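Local coordinates for glycoside hydrolase family 31 (Trueperella pyogenes, PDB 5I0F), which probably hydrolyses the alpha-glucosidic linkages of cycloalternan through a covalent glycosyl-enzyme intermediate, at residues A[200-211]-A[528-538]. Residues are numbered along the deposited sequence; the frame is centred on the assembly and turned at random.
With CA (calcium ion), chain E; GLC (alpha-D-glucopyranose), chain B; BGC (beta-D-glucopyranose), chain C.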
ATOM      1  N   TYR A 200      -3.462   7.033   5.259  1.00 19.55           N
ATOM      2  CA  TYR A 200      -4.918   7.014   5.156  1.00 19.72           C
ATOM      3  C   TYR A 200      -5.353   8.291   4.448  1.00 19.82           C
ATOM      4  O   TYR A 200      -5.360   9.356   5.039  1.00 19.33           O
ATOM      5  CB  TYR A 200      -5.606   6.857   6.522  1.00 20.10           C
ATOM      6  CG  TYR A 200      -7.130   6.998   6.508  1.00 19.85           C
ATOM      7  CD1 TYR A 200      -7.942   6.118   5.784  1.00 19.54           C
ATOM      8  CD2 TYR A 200      -7.759   8.003   7.237  1.00 20.21           C
ATOM      9  CE1 TYR A 200      -9.335   6.253   5.777  1.00 19.74           C
ATOM     10  CE2 TYR A 200      -9.142   8.138   7.246  1.00 20.42           C
ATOM     11  CZ  TYR A 200      -9.931   7.271   6.509  1.00 20.35           C
ATOM     12  OH  TYR A 200     -11.304   7.400   6.528  1.00 20.59           O
ATOM     13  N   LYS A 201      -5.677   8.137   3.166  1.00 19.45           N
ATOM     14  CA  LYS A 201      -6.118   9.207   2.261  1.00 19.70           C
ATOM     15  C   LYS A 201      -4.998  10.190   1.919  1.00 19.54           C
ATOM     16  O   LYS A 201      -3.969  10.269   2.614  1.00 19.29           O
ATOM     17  CB  LYS A 201      -7.404   9.907   2.782  1.00 20.86           C
ATOM     18  CG  LYS A 201      -8.493   8.892   3.177  1.00 21.33           C
ATOM     19  CD  LYS A 201      -9.876   9.479   3.431  1.00 22.43           C
ATOM     20  CE  LYS A 201      -9.880  10.538   4.507  1.00 23.51           C
ATOM     21  NZ  LYS A 201     -11.254  11.058   4.762  1.00 24.59           N
ATOM     22  N   ALA A 202      -5.211  10.929   0.830  1.00 19.50           N
ATOM     23  CA  ALA A 202      -4.285  11.965   0.348  1.00 19.88           C
ATOM     24  C   ALA A 202      -2.843  11.456   0.189  1.00 19.47           C
ATOM     25  O   ALA A 202      -1.880  12.136   0.566  1.00 19.59           O
ATOM     26  CB  ALA A 202      -4.327  13.166   1.295  1.00 21.26           C
ATOM     27  N   GLN A 203      -2.685  10.265  -0.390  1.00 19.19           N
ATOM     28  CA  GLN A 203      -1.354   9.678  -0.570  1.00 19.11           C
ATOM     29  C   GLN A 203      -0.473  10.559  -1.477  1.00 20.27           C
ATOM     30  O   GLN A 203       0.746  10.677  -1.248  1.00 20.73           O
ATOM     31  CB  GLN A 203      -1.442   8.282  -1.160  1.00 18.76           C
ATOM     32  CG  GLN A 203      -2.159   7.240  -0.275  1.00 18.58           C
ATOM     33  CD  GLN A 203      -3.689   7.215  -0.438  1.00 18.54           C
ATOM     34  OE1 GLN A 203      -4.236   7.750  -1.404  1.00 18.68           O
ATOM     35  NE2 GLN A 203      -4.375   6.548   0.488  1.00 18.31           N
ATOM     36  N   GLY A 204      -1.087  11.168  -2.491  1.00 21.13           N
ATOM     37  CA  GLY A 204      -0.365  12.052  -3.409  1.00 22.62           C
ATOM     38  C   GLY A 204       0.106  13.337  -2.759  1.00 23.95           C
ATOM     39  O   GLY A 204       1.223  13.772  -2.993  1.00 25.19           O
ATOM     40  N   LYS A 205      -0.724  13.929  -1.912  1.00 24.52           N
ATOM     41  CA  LYS A 205      -0.331  15.130  -1.171  1.00 26.04           C
ATOM     42  C   LYS A 205       0.812  14.862  -0.218  1.00 25.10           C
ATOM     43  O   LYS A 205       1.669  15.706  -0.024  1.00 24.24           O
ATOM     44  CB  LYS A 205      -1.506  15.684  -0.356  1.00 28.75           C
ATOM     45  CG  LYS A 205      -2.746  16.031  -1.167  1.00 31.54           C
ATOM     46  CD  LYS A 205      -3.813  16.696  -0.286  1.00 34.15           C
ATOM     47  CE  LYS A 205      -5.183  16.758  -0.954  1.00 35.90           C
ATOM     48  NZ  LYS A 205      -5.335  17.924  -1.878  1.00 37.29           N
ATOM     49  N   HIS A 206       0.842  13.674   0.381  1.00 24.68           N
ATOM     50  CA  HIS A 206       1.899  13.344   1.353  1.00 25.33           C
ATOM     51  C   HIS A 206       3.092  12.607   0.762  1.00 24.08           C
ATOM     52  O   HIS A 206       4.085  12.392   1.464  1.00 24.35           O
ATOM     53  CB  HIS A 206       1.302  12.530   2.501  1.00 26.70           C
ATOM     54  CG  HIS A 206       0.332  13.310   3.333  1.00 29.42           C
ATOM     55  ND1 HIS A 206      -1.031  13.233   3.154  1.00 30.02           N
ATOM     56  CD2 HIS A 206       0.531  14.194   4.344  1.00 30.77           C
ATOM     57  CE1 HIS A 206      -1.636  14.035   4.020  1.00 31.07           C
ATOM     58  NE2 HIS A 206      -0.710  14.632   4.747  1.00 32.32           N
ATOM     59  N   HIS A 207       3.008  12.209  -0.508  1.00 22.83           N
ATOM     60  CA  HIS A 207       4.135  11.545  -1.218  1.00 22.27           C
ATOM     61  C   HIS A 207       4.546  10.212  -0.570  1.00 21.71           C
ATOM     62  O   HIS A 207       5.731   9.914  -0.412  1.00 21.39           O
ATOM     63  CB  HIS A 207       5.347  12.511  -1.336  1.00 24.07           C
ATOM     64  CG  HIS A 207       4.977  13.861  -1.864  1.00 25.12           C
ATOM     65  ND1 HIS A 207       4.716  14.089  -3.197  1.00 25.50           N
ATOM     66  CD2 HIS A 207       4.789  15.046  -1.235  1.00 27.09           C
ATOM     67  CE1 HIS A 207       4.385  15.357  -3.370  1.00 26.61           C
ATOM     68  NE2 HIS A 207       4.428  15.961  -2.195  1.00 27.50           N
ATOM     69  N   ARG A 208       3.552   9.404  -0.224  1.00 20.32           N
ATOM     70  CA  ARG A 208       3.764   8.111   0.413  1.00 20.35           C
ATOM     71  C   ARG A 208       2.940   7.069  -0.330  1.00 19.53           C
ATOM     72  O   ARG A 208       2.128   7.413  -1.191  1.00 19.29           O
ATOM     73  CB  ARG A 208       3.325   8.191   1.876  1.00 21.05           C
ATOM     74  CG  ARG A 208       4.211   9.100   2.716  1.00 22.49           C
ATOM     75  CD  ARG A 208       3.516   9.459   4.017  1.00 24.07           C
ATOM     76  NE  ARG A 208       4.274  10.407   4.797  1.00 25.64           N
ATOM     77  CZ  ARG A 208       3.769  11.255   5.701  1.00 27.15           C
ATOM     78  NH1 ARG A 208       2.461  11.332   5.968  1.00 28.37           N
ATOM     79  NH2 ARG A 208       4.598  12.060   6.345  1.00 27.88           N
ATOM     80  N   THR A 209       3.168   5.805  -0.014  1.00 18.60           N
ATOM     81  CA  THR A 209       2.469   4.723  -0.698  1.00 18.14           C
ATOM     82  C   THR A 209       2.427   3.439   0.151  1.00 17.66           C
ATOM     83  O   THR A 209       3.325   3.173   0.989  1.00 18.06           O
ATOM     84  CB  THR A 209       3.130   4.446  -2.089  1.00 17.82           C
ATOM     85  OG1 THR A 209       2.424   3.406  -2.772  1.00 17.83           O
ATOM     86  CG2 THR A 209       4.577   4.043  -1.959  1.00 17.72           C
ATOM     87  N   TYR A 210       1.387   2.662  -0.115  1.00 16.51           N
ATOM     88  CA  TYR A 210       1.222   1.320   0.380  1.00 16.28           C
ATOM     89  C   TYR A 210       2.106   0.292  -0.335  1.00 16.67           C
ATOM     90  O   TYR A 210       2.352  -0.795   0.210  1.00 16.58           O
ATOM     91  CB  TYR A 210      -0.205   0.817   0.157  1.00 16.22           C
ATOM     92  CG  TYR A 210      -1.369   1.648   0.634  1.00 15.85           C
ATOM     93  CD1 TYR A 210      -1.872   1.515   1.928  1.00 15.91           C
ATOM     94  CD2 TYR A 210      -2.033   2.498  -0.247  1.00 15.60           C
ATOM     95  CE1 TYR A 210      -2.990   2.254   2.351  1.00 16.11           C
ATOM     96  CE2 TYR A 210      -3.149   3.227   0.157  1.00 15.81           C
ATOM     97  CZ  TYR A 210      -3.621   3.117   1.456  1.00 15.91           C
ATOM     98  OH  TYR A 210      -4.759   3.813   1.866  1.00 16.41           O
ATOM     99  N   LEU A 211       2.529   0.615  -1.557  1.00 16.67           N
ATOM    100  CA  LEU A 211       3.141  -0.354  -2.471  1.00 17.47           C
ATOM    101  C   LEU A 211       4.385   0.240  -3.153  1.00 17.73           C
ATOM    102  O   LEU A 211       4.396   0.485  -4.386  1.00 17.54           O
ATOM    103  CB  LEU A 211       2.097  -0.785  -3.505  1.00 17.80           C
ATOM    104  CG  LEU A 211       2.138  -2.229  -3.991  1.00 18.43           C
ATOM    105  CD1 LEU A 211       1.039  -2.469  -5.025  1.00 18.44           C
ATOM    106  CD2 LEU A 211       3.487  -2.588  -4.576  1.00 19.07           C
ATOM    107  N   TYR A 528      -4.543  -5.831  -7.103  1.00 16.98           N
ATOM    108  CA  TYR A 528      -4.251  -4.678  -6.257  1.00 16.58           C
ATOM    109  C   TYR A 528      -5.238  -3.555  -6.466  1.00 16.39           C
ATOM    110  O   TYR A 528      -5.718  -3.346  -7.567  1.00 17.05           O
ATOM    111  CB  TYR A 528      -2.798  -4.199  -6.435  1.00 16.77           C
ATOM    112  CG  TYR A 528      -1.866  -5.272  -5.944  1.00 16.62           C
ATOM    113  CD1 TYR A 528      -1.506  -6.337  -6.768  1.00 16.91           C
ATOM    114  CD2 TYR A 528      -1.461  -5.309  -4.604  1.00 17.04           C
ATOM    115  CE1 TYR A 528      -0.745  -7.399  -6.283  1.00 17.32           C
ATOM    116  CE2 TYR A 528      -0.666  -6.343  -4.128  1.00 17.01           C
ATOM    117  CZ  TYR A 528      -0.320  -7.383  -4.967  1.00 17.28           C
ATOM    118  OH  TYR A 528       0.415  -8.415  -4.438  1.00 18.09           O
ATOM    119  N   TRP A 529      -5.566  -2.834  -5.395  1.00 15.96           N
ATOM    120  CA  TRP A 529      -6.326  -1.600  -5.530  1.00 15.86           C
ATOM    121  C   TRP A 529      -5.566  -0.486  -4.832  1.00 16.03           C
ATOM    122  O   TRP A 529      -4.708  -0.750  -3.989  1.00 16.00           O
ATOM    123  CB  TRP A 529      -7.791  -1.746  -5.075  1.00 15.86           C
ATOM    124  CG  TRP A 529      -8.082  -1.402  -3.637  1.00 15.39           C
ATOM    125  CD1 TRP A 529      -8.630  -0.247  -3.184  1.00 15.30           C
ATOM    126  CD2 TRP A 529      -7.875  -2.228  -2.483  1.00 15.03           C
ATOM    127  NE1 TRP A 529      -8.721  -0.268  -1.811  1.00 15.39           N
ATOM    128  CE2 TRP A 529      -8.288  -1.482  -1.357  1.00 15.21           C
ATOM    129  CE3 TRP A 529      -7.394  -3.532  -2.286  1.00 15.21           C
ATOM    130  CZ2 TRP A 529      -8.225  -1.987  -0.049  1.00 15.08           C
ATOM    131  CZ3 TRP A 529      -7.315  -4.023  -0.991  1.00 14.91           C
ATOM    132  CH2 TRP A 529      -7.719  -3.247   0.115  1.00 14.81           C
ATOM    133  N   ALA A 530      -5.882   0.759  -5.195  1.00 15.84           N
ATOM    134  CA  ALA A 530      -5.120   1.936  -4.798  1.00 15.39           C
ATOM    135  C   ALA A 530      -5.373   2.433  -3.359  1.00 15.34           C
ATOM    136  O   ALA A 530      -4.826   3.437  -2.961  1.00 15.94           O
ATOM    137  CB  ALA A 530      -5.413   3.059  -5.778  1.00 15.71           C
ATOM    138  N   GLY A 531      -6.152   1.706  -2.573  1.00 14.97           N
ATOM    139  CA  GLY A 531      -6.364   2.042  -1.156  1.00 15.26           C
ATOM    140  C   GLY A 531      -7.429   3.089  -0.913  1.00 15.58           C
ATOM    141  O   GLY A 531      -8.395   3.216  -1.690  1.00 15.38           O
ATOM    142  N   ASP A 532      -7.258   3.823   0.180  1.00 15.64           N
ATOM    143  CA  ASP A 532      -8.322   4.646   0.736  1.00 16.44           C
ATOM    144  C   ASP A 532      -8.235   6.091   0.300  1.00 17.09           C
ATOM    145  O   ASP A 532      -7.202   6.732   0.516  1.00 17.65           O
ATOM    146  CB  ASP A 532      -8.231   4.633   2.256  1.00 16.68           C
ATOM    147  CG  ASP A 532      -8.481   3.284   2.855  1.00 17.02           C
ATOM    148  OD1 ASP A 532      -9.012   2.393   2.165  1.00 17.04           O
ATOM    149  OD2 ASP A 532      -8.192   3.138   4.070  1.00 18.17           O
ATOM    150  N   GLU A 533      -9.327   6.629  -0.251  1.00 17.58           N
ATOM    151  CA  GLU A 533      -9.368   8.049  -0.591  1.00 18.47           C
ATOM    152  C   GLU A 533     -10.727   8.705  -0.371  1.00 18.83           C
ATOM    153  O   GLU A 533     -11.761   8.044  -0.278  1.00 18.15           O
ATOM    154  CB  GLU A 533      -8.932   8.301  -2.060  1.00 19.22           C
ATOM    155  CG  GLU A 533      -7.477   8.790  -2.261  1.00 19.84           C
ATOM    156  CD  GLU A 533      -7.202  10.216  -1.768  1.00 20.73           C
ATOM    157  OE1 GLU A 533      -7.874  10.696  -0.812  1.00 22.09           O
ATOM    158  OE2 GLU A 533      -6.283  10.885  -2.329  1.00 21.34           O
ATOM    159  N   ASP A 534     -10.686  10.032  -0.331  1.00 19.48           N
ATOM    160  CA  ASP A 534     -11.870  10.876  -0.363  1.00 19.90           C
ATOM    161  C   ASP A 534     -12.486  10.904  -1.775  1.00 19.47           C
ATOM    162  O   ASP A 534     -11.834  10.569  -2.767  1.00 18.86           O
ATOM    163  CB  ASP A 534     -11.499  12.299   0.054  1.00 21.27           C
ATOM    164  CG  ASP A 534     -11.172  12.405   1.540  1.00 22.64           C
ATOM    165  OD1 ASP A 534     -12.070  12.136   2.371  1.00 22.75           O
ATOM    166  OD2 ASP A 534     -10.020  12.750   1.885  1.00 23.73           O
ATOM    167  N   SER A 535     -13.758  11.290  -1.838  1.00 18.58           N
ATOM    168  CA  SER A 535     -14.453  11.458  -3.091  1.00 18.75           C
ATOM    169  C   SER A 535     -14.238  12.856  -3.636  1.00 19.17           C
ATOM    170  O   SER A 535     -15.131  13.729  -3.535  1.00 19.60           O
ATOM    171  CB  SER A 535     -15.960  11.179  -2.943  1.00 18.93           C
ATOM    172  OG  SER A 535     -16.193   9.795  -2.689  1.00 18.48           O
ATOM    173  N   THR A 536     -13.063  13.049  -4.223  1.00 18.75           N
ATOM    174  CA  THR A 536     -12.632  14.338  -4.762  1.00 19.29           C
ATOM    175  C   THR A 536     -12.026  14.215  -6.162  1.00 19.19           C
ATOM    176  O   THR A 536     -11.517  13.140  -6.549  1.00 17.93           O
ATOM    177  CB  THR A 536     -11.583  15.005  -3.866  1.00 19.85           C
ATOM    178  OG1 THR A 536     -10.371  14.256  -3.866  1.00 18.81           O
ATOM    179  CG2 THR A 536     -12.094  15.202  -2.435  1.00 20.30           C
ATOM    180  N   TRP A 537     -12.014  15.341  -6.887  1.00 19.54           N
ATOM    181  CA  TRP A 537     -11.346  15.392  -8.189  1.00 19.77           C
ATOM    182  C   TRP A 537      -9.836  15.157  -8.060  1.00 19.88           C
ATOM    183  O   TRP A 537      -9.259  14.469  -8.875  1.00 18.68           O
ATOM    184  CB  TRP A 537     -11.635  16.701  -8.931  1.00 20.29           C
ATOM    185  CG  TRP A 537     -13.073  16.831  -9.266  1.00 20.68           C
ATOM    186  CD1 TRP A 537     -14.041  17.443  -8.519  1.00 21.37           C
ATOM    187  CD2 TRP A 537     -13.727  16.318 -10.433  1.00 21.25           C
ATOM    188  NE1 TRP A 537     -15.265  17.353  -9.161  1.00 21.82           N
ATOM    189  CE2 TRP A 537     -15.100  16.663 -10.333  1.00 21.44           C
ATOM    190  CE3 TRP A 537     -13.290  15.606 -11.556  1.00 21.13           C
ATOM    191  CZ2 TRP A 537     -16.034  16.326 -11.319  1.00 22.17           C
ATOM    192  CZ3 TRP A 537     -14.230  15.274 -12.548  1.00 21.96           C
ATOM    193  CH2 TRP A 537     -15.586  15.626 -12.409  1.00 21.99           C
ATOM    194  N   GLU A 538      -9.207  15.717  -7.026  1.00 20.93           N
ATOM    195  CA  GLU A 538      -7.775  15.508  -6.818  1.00 22.51           C
ATOM    196  C   GLU A 538      -7.450  14.030  -6.578  1.00 20.67           C
ATOM    197  O   GLU A 538      -6.459  13.516  -7.120  1.00 20.23           O
ATOM    198  CB  GLU A 538      -7.226  16.387  -5.667  1.00 25.12           C
ATOM    199  CG  GLU A 538      -5.702  16.307  -5.481  1.00 28.37           C
ATOM    200  CD  GLU A 538      -4.891  16.442  -6.783  1.00 32.18           C
ATOM    201  OE1 GLU A 538      -5.185  17.357  -7.625  1.00 35.43           O
ATOM    202  OE2 GLU A 538      -3.973  15.589  -6.995  1.00 34.76           O
TER
HETATM  203 CA    CA E 806     -14.020  13.746   2.669  1.00 43.67          CA
HETATM  204  C1  GLC B   2     -10.321   3.448   8.323  1.00 25.41           C
HETATM  205  C2  GLC B   2     -10.299   2.913   6.889  1.00 24.85           C
HETATM  206  C3  GLC B   2      -9.440   1.659   6.797  1.00 24.05           C
HETATM  207  C4  GLC B   2      -8.037   1.969   7.295  1.00 23.69           C
HETATM  208  C5  GLC B   2      -8.159   2.459   8.740  1.00 24.16           C
HETATM  209  C6  GLC B   2      -6.818   2.784   9.377  1.00 24.21           C
HETATM  210  O2  GLC B   2     -11.639   2.654   6.457  1.00 23.26           O
HETATM  211  O3  GLC B   2      -9.395   1.210   5.433  1.00 23.19           O
HETATM  212  O4  GLC B   2      -7.199   0.799   7.193  1.00 22.41           O
HETATM  213  O5  GLC B   2      -8.989   3.634   8.809  1.00 25.23           O
HETATM  214  O6  GLC B   2      -6.240   3.980   8.831  1.00 24.36           O
HETATM  215  C2  BGC C   1      -9.607  -0.964   3.333  1.00 18.23           C
HETATM  216  C3  BGC C   1     -11.050  -0.508   3.054  1.00 17.77           C
HETATM  217  C4  BGC C   1     -12.012  -1.347   3.890  1.00 18.43           C
HETATM  218  C5  BGC C   1     -11.643  -1.288   5.380  1.00 19.02           C
HETATM  219  C6  BGC C   1     -12.494  -2.293   6.146  1.00 19.27           C
HETATM  220  C1  BGC C   1      -9.332  -1.844   4.579  1.00 19.92           C
HETATM  221  O2  BGC C   1      -8.520  -0.176   2.806  1.00 16.64           O
HETATM  222  O3  BGC C   1     -11.343  -0.615   1.659  1.00 17.48           O
HETATM  223  O4  BGC C   1     -13.366  -0.892   3.702  1.00 17.01           O
HETATM  224  O5  BGC C   1     -10.242  -1.546   5.654  1.00 19.44           O
HETATM  225  O6  BGC C   1     -12.343  -2.114   7.557  1.00 19.74           O
HETATM  226  O   HOH W   1      -6.000   5.895  -2.818  1.00 19.74           O
HETATM  227  O   HOH W   2      -3.856  10.083  -3.413  1.00 24.31           O
HETATM  228  O   HOH W   3      -5.501   3.705   4.427  1.00 20.55           O
HETATM  229  O   HOH W   4     -14.750  12.526   0.756  1.00 25.93           O
HETATM  230  O   HOH W   5     -14.355  11.709   4.148  1.00 26.74           O
HETATM  231  O   HOH W   6     -16.018  14.226   3.689  1.00 33.14           O
HETATM  232  O   HOH W   7     -12.535  14.709   4.500  1.00 37.93           O
HETATM  233  O   HOH W   8     -12.957  15.439   1.455  1.00 34.43           O
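Lys-201, just before the short helix 203-206, runs along the backbone of Asp-532 to Asp-534. Its CA meets Asp-532 O in a CA-H...O contact, CB lies 3.7 Å from Glu-533 OE1, and CG lies over the centre of one face of the Tyr-200 ring while also approaching Asp-532 O. A bend at chi3 of Lys-201 (-58°) turns CE past both carboxylate oxygens of Asp-534, and the extended last torsion carries the ammonium group onward. Lys-201 NZ donates to Asp-534 OD1 (2.7 Å) within a salt bridge, on the syn side but tilted out of the carboxylate plane. That oxygen also binds a calcium ion, otherwise ligated by five waters, so ammonium group and calcium share one carboxylate oxygen.

Glu-533 OE1 is gripped from opposite faces of its carboxylate plane, by Ala-202 N in a nearly straight bond (173°) and by Asp-534 N. Gln-203, bent at chi2, sends NE2 to Asp-532 O at 2.8 Å, while its OE1 takes protons from two waters that lead to Ala-530 O and Glu-533 OE2. Tyr-210 OH accepts from Asp-532 N at 3.0 Å; a further water links this hydroxyl to Asp-532 OD2.

Thus braced, Asp-532 presents OD1 to O2 of the beta-glucose at 2.7 Å, and its OD2 sits at the edge of the Tyr-200 ring, whose hydroxyl bonds Glu-593. The contact forms part of the glycan pocket at the family 31 (beta/alpha)8 barrel, where the loop after barrel strand 527-529 meets segment 200-211.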